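Local coordinates for ferripyochelin binding protein (Salmonella enterica subsp. enterica serovar Typhimurium, PDB 3R3R) that binds zinc and, as a member of the gamma-class carbonic anhydrase family, may act as a carbonic anhydrase-like enzyme, though its activity is not established, at residues N13-G17 with V30-L36; V40-V46 with T61-S67; E88-V92 with L164-A168; V109-S113 with I127-S131; D123-I127 with E160-L164. All blocks are in the same frame, centred on the assembly; numbering follows the deposited sequence.

Overall arrangement
All five contacts belong to a left-handed parallel beta-helix with a C-terminal helix along one flank. Contacts 1, 2 and 4 join successive coils of the beta-helix. Contact 2 is the most buried of these; contacts 1 and 4 are partly buried, and parts of their loops and turns reach the surface. Their bonds run mostly between backbones, with serine hydroxyls added at the corners in contacts 2 and 4. Contacts 3 and 5 attach helix 158-182 to the sheet holding strands 62-63, 91-92 and 125-127, and they share L164. They rely on side chains and bridging waters. Contact 3 is buried and largely polar, whereas contact 5 mixes apolar packing with a long, solvated ion pair.

Contact 1 (N13-G17 with V30-L36); sequences NLFPG and VIGDVRL
P16 and G17 lie against V30, V34 and L36 at the first coils of the left-handed beta-helix. Residues 30-36 round a corner at G32 and D33, from strand 29-31 into strand 34-36. Segment 13-17 stacks beside that corner as the preceding coil and leads into strand 17-18.

Two backbone hydrogen bonds make one parallel bridge, G17 with R35. G17 N donates to V34 O at 2.9 Å. L36 N donates to G17 O at 2.8 Å, and that bond is nearly straight at 173°. CA-H...O contacts supplement the pairing, one from P16 CA to V34 O and one from R35 CA to G17 O.

The apolar part centres on the proline ring. P16 CG touches V30 CG1 at 3.8 Å, and P16 CB faces the V34 side chain. V30 CG1 is anti to the backbone N (chi1 179°), which turns this methyl to the proline. L8 of strand 8-9 also packs on both P16 and V30. At the other end L14 crosses D33 obliquely, with its CD1 3.9 Å from D33 CB.

The polar part lies around D33, the centre of an inverse gamma turn. R35 grips the carboxylate side-on through NE and NH2, one nitrogen to each oxygen. Both bonds lie close to the guanidinium plane but approach the carboxylate from out of its plane. R35 also makes a cation-pi contact with Y54. A water ties the two segments together: it donates to F15 O and to D33 OD1, each at 2.8 Å.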
# COMPACT_ATOMS: atom_id res chain seq x y z
N ASN A 13 -17.43 4.23 -14.17
CA ASN A 13 -18.33 4.59 -13.09
C ASN A 13 -17.74 4.42 -11.69
O ASN A 13 -18.44 4.48 -10.69
CB ASN A 13 -19.65 3.82 -13.22
CG ASN A 13 -20.25 3.96 -14.60
OD1 ASN A 13 -20.33 3.02 -15.36
ND2 ASN A 13 -20.63 5.16 -14.94
N LEU A 14 -16.42 4.20 -11.64
CA LEU A 14 -15.71 3.98 -10.38
C LEU A 14 -15.12 5.29 -9.87
O LEU A 14 -14.66 6.12 -10.66
CB LEU A 14 -14.56 2.98 -10.60
CG LEU A 14 -14.95 1.65 -11.26
CD1 LEU A 14 -13.72 0.83 -11.62
CD2 LEU A 14 -15.89 0.85 -10.35
N PHE A 15 -15.09 5.46 -8.55
CA PHE A 15 -14.55 6.67 -7.94
C PHE A 15 -14.06 6.30 -6.55
O PHE A 15 -14.61 5.38 -5.92
CB PHE A 15 -15.61 7.80 -7.90
CG PHE A 15 -15.04 9.15 -7.59
CD1 PHE A 15 -14.41 9.89 -8.58
CD2 PHE A 15 -15.10 9.67 -6.30
CE1 PHE A 15 -13.84 11.14 -8.29
CE2 PHE A 15 -14.52 10.92 -6.01
CZ PHE A 15 -13.90 11.65 -7.00
N PRO A 16 -13.03 6.99 -6.05
CA PRO A 16 -12.51 6.54 -4.75
C PRO A 16 -13.52 6.68 -3.60
O PRO A 16 -14.33 7.61 -3.59
CB PRO A 16 -11.29 7.44 -4.53
CG PRO A 16 -10.80 7.71 -5.95
CD PRO A 16 -12.10 7.92 -6.72
N GLY A 17 -13.46 5.74 -2.66
CA GLY A 17 -14.26 5.78 -1.44
C GLY A 17 -13.35 6.05 -0.26
O GLY A 17 -12.39 5.33 -0.06
N VAL A 30 -5.18 9.55 -7.39
CA VAL A 30 -5.93 8.39 -6.93
C VAL A 30 -7.13 8.20 -7.85
O VAL A 30 -8.02 9.05 -7.89
CB VAL A 30 -6.36 8.57 -5.46
CG1 VAL A 30 -7.17 7.36 -4.98
CG2 VAL A 30 -5.13 8.81 -4.59
N ILE A 31 -7.14 7.11 -8.61
CA ILE A 31 -8.07 6.91 -9.71
C ILE A 31 -8.95 5.69 -9.51
O ILE A 31 -8.47 4.60 -9.21
CB ILE A 31 -7.28 6.70 -11.02
CG1 ILE A 31 -6.45 7.94 -11.37
CG2 ILE A 31 -8.21 6.33 -12.18
CD1 ILE A 31 -5.31 7.65 -12.33
N GLY A 32 -10.25 5.86 -9.72
CA GLY A 32 -11.12 4.71 -9.85
C GLY A 32 -11.52 4.09 -8.53
O GLY A 32 -11.80 4.79 -7.55
N ASP A 33 -11.56 2.76 -8.51
CA ASP A 33 -12.10 2.03 -7.38
C ASP A 33 -11.00 1.80 -6.34
O ASP A 33 -10.42 0.70 -6.24
CB ASP A 33 -12.71 0.71 -7.85
CG ASP A 33 -13.54 0.03 -6.77
OD1 ASP A 33 -13.62 0.55 -5.63
OD2 ASP A 33 -14.11 -1.04 -7.08
N VAL A 34 -10.70 2.87 -5.61
CA VAL A 34 -9.70 2.86 -4.55
C VAL A 34 -10.44 3.14 -3.26
O VAL A 34 -11.08 4.19 -3.12
CB VAL A 34 -8.61 3.92 -4.78
CG1 VAL A 34 -7.62 3.94 -3.62
CG2 VAL A 34 -7.89 3.64 -6.11
N ARG A 35 -10.36 2.20 -2.34
CA ARG A 35 -11.13 2.24 -1.10
C ARG A 35 -10.14 2.49 0.04
O ARG A 35 -9.31 1.63 0.34
CB ARG A 35 -11.85 0.89 -0.93
CG ARG A 35 -12.61 0.46 -2.19
CD ARG A 35 -13.01 -1.00 -2.18
NE ARG A 35 -13.50 -1.43 -3.50
CZ ARG A 35 -13.88 -2.68 -3.77
NH1 ARG A 35 -13.83 -3.61 -2.82
NH2 ARG A 35 -14.31 -3.00 -4.99
N LEU A 36 -10.20 3.67 0.64
CA LEU A 36 -9.24 4.06 1.67
C LEU A 36 -9.97 4.13 3.00
O LEU A 36 -10.88 4.94 3.18
CB LEU A 36 -8.63 5.43 1.35
CG LEU A 36 -7.93 5.51 -0.00
CD1 LEU A 36 -7.31 6.88 -0.16
CD2 LEU A 36 -6.86 4.41 -0.17
O HOH W 1 -14.40 3.02 -4.52

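Contact 2 (V40-V46 with T61-S67)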
# COMPACT_ATOMS: atom_id res chain seq x y z
N VAL A 40 -5.94 6.40 6.87
CA VAL A 40 -4.96 6.16 5.81
C VAL A 40 -4.26 7.47 5.45
O VAL A 40 -4.90 8.53 5.41
CB VAL A 40 -5.64 5.52 4.57
CG1 VAL A 40 -4.76 5.61 3.32
CG2 VAL A 40 -5.97 4.07 4.84
N GLY A 41 -2.95 7.40 5.21
CA GLY A 41 -2.21 8.55 4.72
C GLY A 41 -1.56 8.24 3.40
O GLY A 41 -0.77 7.29 3.32
N ILE A 42 -1.88 9.04 2.39
CA ILE A 42 -1.27 8.93 1.06
C ILE A 42 -0.36 10.15 0.90
O ILE A 42 -0.82 11.30 0.87
CB ILE A 42 -2.33 8.91 -0.06
CG1 ILE A 42 -3.44 7.89 0.22
CG2 ILE A 42 -1.66 8.74 -1.43
CD1 ILE A 42 -2.97 6.49 0.44
N TRP A 43 0.94 9.88 0.86
CA TRP A 43 1.97 10.90 0.92
C TRP A 43 2.25 11.49 -0.48
O TRP A 43 1.62 11.08 -1.45
CB TRP A 43 3.19 10.27 1.64
CG TRP A 43 2.81 10.05 3.08
CD1 TRP A 43 2.09 9.00 3.61
CD2 TRP A 43 3.03 10.97 4.16
NE1 TRP A 43 1.87 9.21 4.96
CE2 TRP A 43 2.44 10.41 5.31
CE3 TRP A 43 3.68 12.21 4.26
CZ2 TRP A 43 2.48 11.05 6.56
CZ3 TRP A 43 3.71 12.84 5.49
CH2 TRP A 43 3.11 12.26 6.62
N PRO A 44 3.17 12.48 -0.59
CA PRO A 44 3.33 13.14 -1.90
C PRO A 44 3.78 12.24 -3.05
O PRO A 44 4.53 11.27 -2.89
CB PRO A 44 4.40 14.21 -1.62
CG PRO A 44 4.18 14.55 -0.13
CD PRO A 44 3.85 13.21 0.50
N LEU A 45 3.34 12.63 -4.24
CA LEU A 45 3.73 12.02 -5.51
C LEU A 45 3.54 10.51 -5.50
O LEU A 45 4.41 9.74 -5.92
CB LEU A 45 5.17 12.42 -5.90
CG LEU A 45 5.39 13.93 -6.08
CD1 LEU A 45 6.79 14.23 -6.58
CD2 LEU A 45 4.36 14.57 -7.02
N VAL A 46 2.37 10.08 -5.03
CA VAL A 46 1.95 8.68 -5.11
C VAL A 46 0.90 8.54 -6.21
O VAL A 46 0.06 9.42 -6.37
CB VAL A 46 1.34 8.25 -3.75
CG1 VAL A 46 0.63 6.92 -3.85
CG2 VAL A 46 2.42 8.17 -2.69
N THR A 61 -3.10 2.74 7.56
CA THR A 61 -2.01 2.36 6.66
C THR A 61 -1.46 3.58 5.94
O THR A 61 -2.23 4.46 5.51
CB THR A 61 -2.51 1.28 5.69
OG1 THR A 61 -2.59 0.05 6.43
CG2 THR A 61 -1.62 1.13 4.44
N ASN A 62 -0.13 3.65 5.85
CA ASN A 62 0.54 4.72 5.14
C ASN A 62 1.11 4.21 3.82
O ASN A 62 1.69 3.12 3.75
CB ASN A 62 1.61 5.41 6.00
CG ASN A 62 2.65 4.45 6.56
OD1 ASN A 62 2.47 3.84 7.65
ND2 ASN A 62 3.74 4.31 5.85
N ILE A 63 0.90 5.01 2.78
CA ILE A 63 1.49 4.77 1.48
C ILE A 63 2.45 5.93 1.22
O ILE A 63 2.03 7.05 0.95
CB ILE A 63 0.43 4.70 0.35
CG1 ILE A 63 -0.70 3.70 0.67
CG2 ILE A 63 1.11 4.36 -0.98
CD1 ILE A 63 -0.25 2.28 0.88
N GLN A 64 3.74 5.65 1.32
CA GLN A 64 4.74 6.71 1.34
C GLN A 64 5.13 7.23 -0.04
O GLN A 64 4.80 6.66 -1.10
CB GLN A 64 5.96 6.27 2.15
CG GLN A 64 5.65 6.08 3.61
CD GLN A 64 6.86 5.53 4.36
OE1 GLN A 64 8.00 5.64 3.88
NE2 GLN A 64 6.62 4.95 5.52
N ASP A 65 5.85 8.35 0.02
CA ASP A 65 6.10 9.22 -1.12
C ASP A 65 6.69 8.46 -2.28
O ASP A 65 7.62 7.65 -2.12
CB ASP A 65 7.13 10.31 -0.74
CG ASP A 65 7.06 10.74 0.74
OD1 ASP A 65 6.87 11.96 1.01
OD2 ASP A 65 7.25 9.89 1.63
N GLY A 66 6.19 8.75 -3.48
CA GLY A 66 6.76 8.17 -4.69
C GLY A 66 6.34 6.74 -5.00
O GLY A 66 6.83 6.17 -5.96
N SER A 67 5.44 6.16 -4.22
CA SER A 67 4.97 4.82 -4.50
C SER A 67 4.01 4.78 -5.69
O SER A 67 3.35 5.78 -6.01
CB SER A 67 4.28 4.23 -3.26
OG SER A 67 5.22 4.01 -2.22
O HOH W 2 4.47 7.88 -7.92
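Two neighbouring coils of the left-handed beta-helix stack here, strand 41-42 on strand 62-63, and the parallel pairing runs on into the corner that follows. G41 N donates to T61 O at 3.0 Å. I63 N donates to G41 O, and W43 N to I63 O. Past the strands, G66, in the type II turn Q64-S67, donates its N-H to P44 O at 3.1 Å.

Inside the coil, I42 and I63 lie side by side and point the same way, as in a stacked ladder of like residues. I42 CD1 meets I63 CG1 at 3.6 Å. V46 crosses I63 at about a right angle, and its CG1 touches I63 CG2 at 3.9 Å.

I63 O lies in plane at the edge of the W43 indole, 3.3 Å from W43 CD1. The ring also meets Y171 of helix 158-182 edge-to-face. D65 lies alongside P44, with OD1 3.3 Å from P44 CD, while its OD2 bonds to H94.

At the turn, S67 N and S67 OG both donate to Q64 O. The hydroxyl comes from above the carbonyl plane, 2.9 Å from that oxygen. S67 OG also accepts from V96 N of the next coil. A water donates to L45 O and S67 O. Backbone bonds thus set the register, the isoleucines stack towards the interior, and the S67 hydroxyl links its own turn, through Q64 O, to V96 of the next coil.

Contact 3 (E88-V92 with L164-A168); sequences EDVTV and LQYSA
T91 OG1 and S167 OG lie 2.7 Å apart where the beta-helix meets helix 158-182. The proton of the serine hydroxyl is not settled between its possible acceptors. S167 OG is anti to the backbone N (chi1 177°), a torsion that turns the hydroxyl to the strand. It also lies 3.3 Å from T91 CG2.

Beside this pair, A168 packs its single methyl on D89. The two CB atoms are 3.7 Å apart, and A168 CB is also 3.6 Å from D89 O. The small side chain brings the helix close to the backbone here.

D89 and Q165 form the outer polar pair. Their flat groups are turned 75° against each other. Q165 NE2 makes a weak hydrogen bond to D89 OD1 at 3.3 Å. The bend at chi2 (66°) brings the amide of Q165 to the carboxylate. Each group has a further polar partner: D89 OD1 forms a salt bridge with R60, and Q165 NE2 donates to N169 OD1 one helical turn on.

One water joins the segments through three bonds. It donates to D89 O and to L164 O, and accepts from T91 OG1 at 2.7 Å.

Further out, T91 is held in the sheet by backbone bonds to V107 and V109, and L164 rests on L108. Such a C-terminal helix packed along one flank of a left-handed beta-helix is characteristic of gamma-class carbonic anhydrases and their relatives.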
# COMPACT_ATOMS: atom_id res chain seq x y z
N GLU A 88 -4.47 -3.45 7.61
CA GLU A 88 -4.42 -2.37 8.58
C GLU A 88 -3.03 -2.21 9.17
O GLU A 88 -2.28 -3.19 9.28
CB GLU A 88 -5.40 -2.66 9.72
CG GLU A 88 -6.81 -2.90 9.24
CD GLU A 88 -7.84 -2.92 10.36
OE1 GLU A 88 -7.49 -3.22 11.52
OE2 GLU A 88 -9.02 -2.63 10.08
N ASP A 89 -2.67 -0.99 9.57
CA ASP A 89 -1.39 -0.71 10.24
C ASP A 89 -0.20 -1.15 9.38
O ASP A 89 0.80 -1.64 9.91
CB ASP A 89 -1.34 -1.37 11.62
CG ASP A 89 -2.44 -0.87 12.54
OD1 ASP A 89 -2.50 0.35 12.80
OD2 ASP A 89 -3.28 -1.69 12.95
N VAL A 90 -0.34 -0.98 8.07
CA VAL A 90 0.72 -1.32 7.13
C VAL A 90 1.55 -0.08 6.83
O VAL A 90 0.99 1.02 6.67
CB VAL A 90 0.14 -1.93 5.83
CG1 VAL A 90 1.22 -2.08 4.76
CG2 VAL A 90 -0.50 -3.28 6.13
N THR A 91 2.86 -0.26 6.74
CA THR A 91 3.78 0.78 6.31
C THR A 91 4.32 0.43 4.94
O THR A 91 5.13 -0.49 4.80
CB THR A 91 4.92 0.93 7.34
OG1 THR A 91 4.35 1.32 8.61
CG2 THR A 91 5.93 1.99 6.92
N VAL A 92 3.82 1.11 3.91
CA VAL A 92 4.37 0.97 2.57
C VAL A 92 5.42 2.07 2.37
O VAL A 92 5.09 3.25 2.30
CB VAL A 92 3.25 1.02 1.49
CG1 VAL A 92 3.85 1.00 0.08
CG2 VAL A 92 2.26 -0.14 1.71
N LEU A 164 6.74 -2.82 14.05
CA LEU A 164 5.78 -2.74 12.96
C LEU A 164 4.58 -1.88 13.37
O LEU A 164 4.10 -1.04 12.61
CB LEU A 164 5.31 -4.14 12.58
CG LEU A 164 6.42 -5.04 12.07
CD1 LEU A 164 5.86 -6.43 11.90
CD2 LEU A 164 7.02 -4.57 10.74
N GLN A 165 4.10 -2.10 14.59
CA GLN A 165 2.99 -1.30 15.09
C GLN A 165 3.39 0.15 15.35
O GLN A 165 2.64 1.08 15.05
CB GLN A 165 2.42 -1.94 16.36
CG GLN A 165 1.15 -1.25 16.86
CD GLN A 165 -0.02 -1.42 15.89
OE1 GLN A 165 -0.36 -2.55 15.51
NE2 GLN A 165 -0.63 -0.32 15.49
N TYR A 166 4.58 0.33 15.93
CA TYR A 166 5.11 1.66 16.20
C TYR A 166 5.20 2.49 14.91
O TYR A 166 4.82 3.66 14.91
CB TYR A 166 6.47 1.59 16.90
CG TYR A 166 6.43 0.94 18.26
CD1 TYR A 166 5.25 0.92 19.00
CD2 TYR A 166 7.56 0.36 18.82
CE1 TYR A 166 5.21 0.33 20.26
CE2 TYR A 166 7.52 -0.23 20.07
CZ TYR A 166 6.34 -0.24 20.79
OH TYR A 166 6.29 -0.83 22.04
N SER A 167 5.66 1.89 13.83
CA SER A 167 5.74 2.58 12.55
C SER A 167 4.36 3.08 12.10
O SER A 167 4.19 4.25 11.73
CB SER A 167 6.32 1.63 11.49
OG SER A 167 6.34 2.24 10.22
N ALA A 168 3.37 2.20 12.15
CA ALA A 168 2.02 2.59 11.74
C ALA A 168 1.50 3.72 12.64
O ALA A 168 0.91 4.71 12.17
CB ALA A 168 1.08 1.39 11.78
O HOH W 3 3.51 -0.88 9.86

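Contact 4 (V109-S113 with I127-S131)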
# COMPACT_ATOMS: atom_id res chain seq x y z
N VAL A 109 6.85 -2.68 4.31
CA VAL A 109 7.45 -2.92 3.01
C VAL A 109 8.57 -1.90 2.81
O VAL A 109 8.31 -0.70 2.66
CB VAL A 109 6.44 -2.81 1.86
CG1 VAL A 109 7.10 -3.21 0.52
CG2 VAL A 109 5.20 -3.70 2.11
N GLY A 110 9.82 -2.36 2.86
CA GLY A 110 10.94 -1.44 2.82
C GLY A 110 10.99 -0.61 1.56
O GLY A 110 10.64 -1.07 0.47
N MET A 111 11.46 0.62 1.70
CA MET A 111 11.50 1.57 0.61
C MET A 111 12.18 0.99 -0.63
O MET A 111 13.16 0.24 -0.53
CB MET A 111 12.20 2.87 1.07
CG MET A 111 13.68 2.72 1.38
SD MET A 111 14.31 4.21 2.22
CE MET A 111 14.03 3.76 3.93
N GLY A 112 11.65 1.33 -1.80
CA GLY A 112 12.24 0.90 -3.05
C GLY A 112 11.97 -0.55 -3.43
O GLY A 112 12.54 -1.04 -4.39
N SER A 113 11.12 -1.24 -2.68
CA SER A 113 10.79 -2.63 -3.00
C SER A 113 9.71 -2.75 -4.07
O SER A 113 9.01 -1.79 -4.38
CB SER A 113 10.32 -3.37 -1.75
OG SER A 113 11.36 -3.49 -0.79
N ILE A 127 9.89 -6.48 5.15
CA ILE A 127 10.62 -6.66 3.90
C ILE A 127 11.69 -5.58 3.84
O ILE A 127 11.39 -4.42 4.00
CB ILE A 127 9.67 -6.55 2.70
CG1 ILE A 127 8.59 -7.66 2.80
CG2 ILE A 127 10.42 -6.59 1.36
CD1 ILE A 127 7.42 -7.44 1.94
N GLY A 128 12.94 -5.98 3.62
CA GLY A 128 14.03 -5.02 3.56
C GLY A 128 13.92 -4.09 2.36
O GLY A 128 13.31 -4.42 1.34
N ALA A 129 14.55 -2.93 2.45
CA ALA A 129 14.61 -1.98 1.34
C ALA A 129 15.15 -2.64 0.08
O ALA A 129 16.04 -3.49 0.13
CB ALA A 129 15.48 -0.80 1.72
N GLY A 130 14.63 -2.23 -1.07
CA GLY A 130 15.16 -2.67 -2.35
C GLY A 130 14.88 -4.12 -2.69
O GLY A 130 15.56 -4.69 -3.55
N SER A 131 13.88 -4.73 -2.06
CA SER A 131 13.58 -6.14 -2.31
C SER A 131 12.62 -6.35 -3.48
O SER A 131 11.95 -5.41 -3.93
CB SER A 131 12.95 -6.74 -1.07
OG SER A 131 13.87 -6.77 0.02
O HOH W 4 13.28 -3.37 -5.63
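S113 reaches from one type II turn to the next, G110-S113 to G128-S131. Its OG is anti to the carbonyl carbon and beside the backbone N (chi1 -65°). From there it donates to G110 O of its own turn at 2.8 Å, coming from above the carbonyl plane. S113 OG in turn accepts from S131 N across the contact, at 3.1 Å. One hydroxyl thus closes its own turn and holds the turn of the next coil.

S131 repeats the conformation (chi1 -66°). Its OG donates to G128 O, again from above the carbonyl plane, and it also accepts from G147 N. Two equivalent serines so lie one above the other, as the repeating coils of a hexapeptide-repeat protein allow.

M111 CG lies 4.0 Å from A129 CB. A129 CB is also 3.4 Å from M111 O. In the interior, V109 CG2 loosely faces I127 CD1 at 4.4 Å, and I127 CG2 comes to 3.9 Å from S113 OG.

The backbone adds two bonds, G110 N to I127 O at 2.8 Å and G130 N to M111 O. G110 lies tightly against the I127-A129 backbone. A water donates to G112 O and S131 O.

The turns lead from strands 107-109 and 125-127 into strands 114-115 and 132-133 of the next face. On the preceding coil, V109 bonds to T91 and G93, and G112 to H94.

Contact 5 (D123-I127 with E160-L164)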
# COMPACT_ATOMS: atom_id res chain seq x y z
N ASP A 123 0.54 -11.44 7.94
CA ASP A 123 0.65 -10.39 8.95
C ASP A 123 2.04 -10.40 9.60
O ASP A 123 2.70 -11.44 9.63
CB ASP A 123 -0.37 -10.63 10.08
CG ASP A 123 -1.82 -10.67 9.60
OD1 ASP A 123 -2.18 -10.14 8.55
OD2 ASP A 123 -2.64 -11.22 10.36
N ASP A 124 2.45 -9.27 10.15
CA ASP A 124 3.67 -9.20 10.99
C ASP A 124 4.91 -9.63 10.20
O ASP A 124 5.65 -10.53 10.60
CB ASP A 124 3.51 -10.04 12.26
CG ASP A 124 2.38 -9.55 13.14
OD1 ASP A 124 2.38 -8.35 13.47
OD2 ASP A 124 1.48 -10.34 13.48
N VAL A 125 5.14 -8.96 9.07
CA VAL A 125 6.26 -9.27 8.20
C VAL A 125 7.02 -7.99 7.92
O VAL A 125 6.42 -6.91 7.78
CB VAL A 125 5.78 -9.90 6.87
CG1 VAL A 125 6.90 -9.94 5.81
CG2 VAL A 125 5.25 -11.30 7.12
N MET A 126 8.35 -8.10 7.85
CA MET A 126 9.17 -6.98 7.38
C MET A 126 9.90 -7.38 6.13
O MET A 126 10.48 -8.47 6.04
CB MET A 126 10.20 -6.58 8.43
CG MET A 126 11.04 -5.37 8.09
SD MET A 126 12.13 -5.01 9.49
CE MET A 126 11.05 -5.43 10.86
N ILE A 127 9.89 -6.48 5.15
CA ILE A 127 10.62 -6.66 3.90
C ILE A 127 11.69 -5.58 3.84
O ILE A 127 11.39 -4.42 4.00
CB ILE A 127 9.67 -6.55 2.70
CG1 ILE A 127 8.59 -7.66 2.80
CG2 ILE A 127 10.42 -6.59 1.36
CD1 ILE A 127 7.42 -7.44 1.94
N GLU A 160 11.42 -5.89 16.81
CA GLU A 160 11.01 -5.62 15.44
C GLU A 160 9.53 -5.84 15.24
O GLU A 160 8.87 -5.07 14.55
CB GLU A 160 11.78 -6.49 14.46
CG GLU A 160 13.24 -6.07 14.34
CD GLU A 160 14.11 -7.09 13.63
OE1 GLU A 160 13.76 -8.29 13.63
OE2 GLU A 160 15.15 -6.68 13.09
N ARG A 161 9.00 -6.88 15.87
CA ARG A 161 7.57 -7.14 15.79
C ARG A 161 6.80 -5.94 16.35
O ARG A 161 5.90 -5.40 15.70
CB ARG A 161 7.25 -8.45 16.53
CG ARG A 161 5.78 -8.80 16.59
CD ARG A 161 5.54 -10.11 17.36
NE ARG A 161 6.19 -11.27 16.73
CZ ARG A 161 5.59 -12.04 15.82
NH1 ARG A 161 4.34 -11.80 15.45
NH2 ARG A 161 6.26 -13.06 15.29
N SER A 162 7.18 -5.46 17.52
CA SER A 162 6.55 -4.28 18.09
C SER A 162 6.76 -3.06 17.19
O SER A 162 5.89 -2.19 17.06
CB SER A 162 7.10 -4.01 19.48
OG SER A 162 6.43 -2.91 20.06
N GLY A 163 7.94 -2.98 16.56
CA GLY A 163 8.28 -1.86 15.70
C GLY A 163 7.34 -1.72 14.51
O GLY A 163 7.17 -0.61 13.99
N LEU A 164 6.74 -2.82 14.05
CA LEU A 164 5.78 -2.74 12.96
C LEU A 164 4.58 -1.88 13.37
O LEU A 164 4.10 -1.04 12.61
CB LEU A 164 5.31 -4.14 12.58
CG LEU A 164 6.42 -5.04 12.07
CD1 LEU A 164 5.86 -6.43 11.90
CD2 LEU A 164 7.02 -4.57 10.74
O HOH W 5 3.32 -6.26 14.96
O HOH W 6 2.11 -9.99 16.35
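The guanidinium of R161 and the carboxylate of D124 lie at an oblique angle, their planes 56° apart. R161 NH1 comes obliquely to D124 CB, 3.7 Å away, and its salt bridge to D124 OD2 is long, at 3.8 Å. A water lies in plane at the guanidinium edge. It accepts from R161 NH1 and makes a weak bond to D124 OD2. A second water donates to D124 OD1 at 2.7 Å and to R161 O. The stronger partner of the carboxylate is R106, in a salt bridge with OD1.

Beside these polar groups, L164 enters between D124 and M126. Its CD1 is 3.6 Å from D124 CA, and its CD2 lies 3.8 Å from V125 O. M126 is modelled in two conformers, and in one of them its CE is 3.8 Å from E160 CB. E160 sends its carboxylate to R154. L156 also covers M126 and L164.

The axes of strand 125-127 and helix segment 160-164 cross at 88° and approach to 9.1 Å. The helix is thus held to the beta-helix by the apolar contact of L164 and by water-mediated links, with the distant charge pair probably adding only a modest attraction.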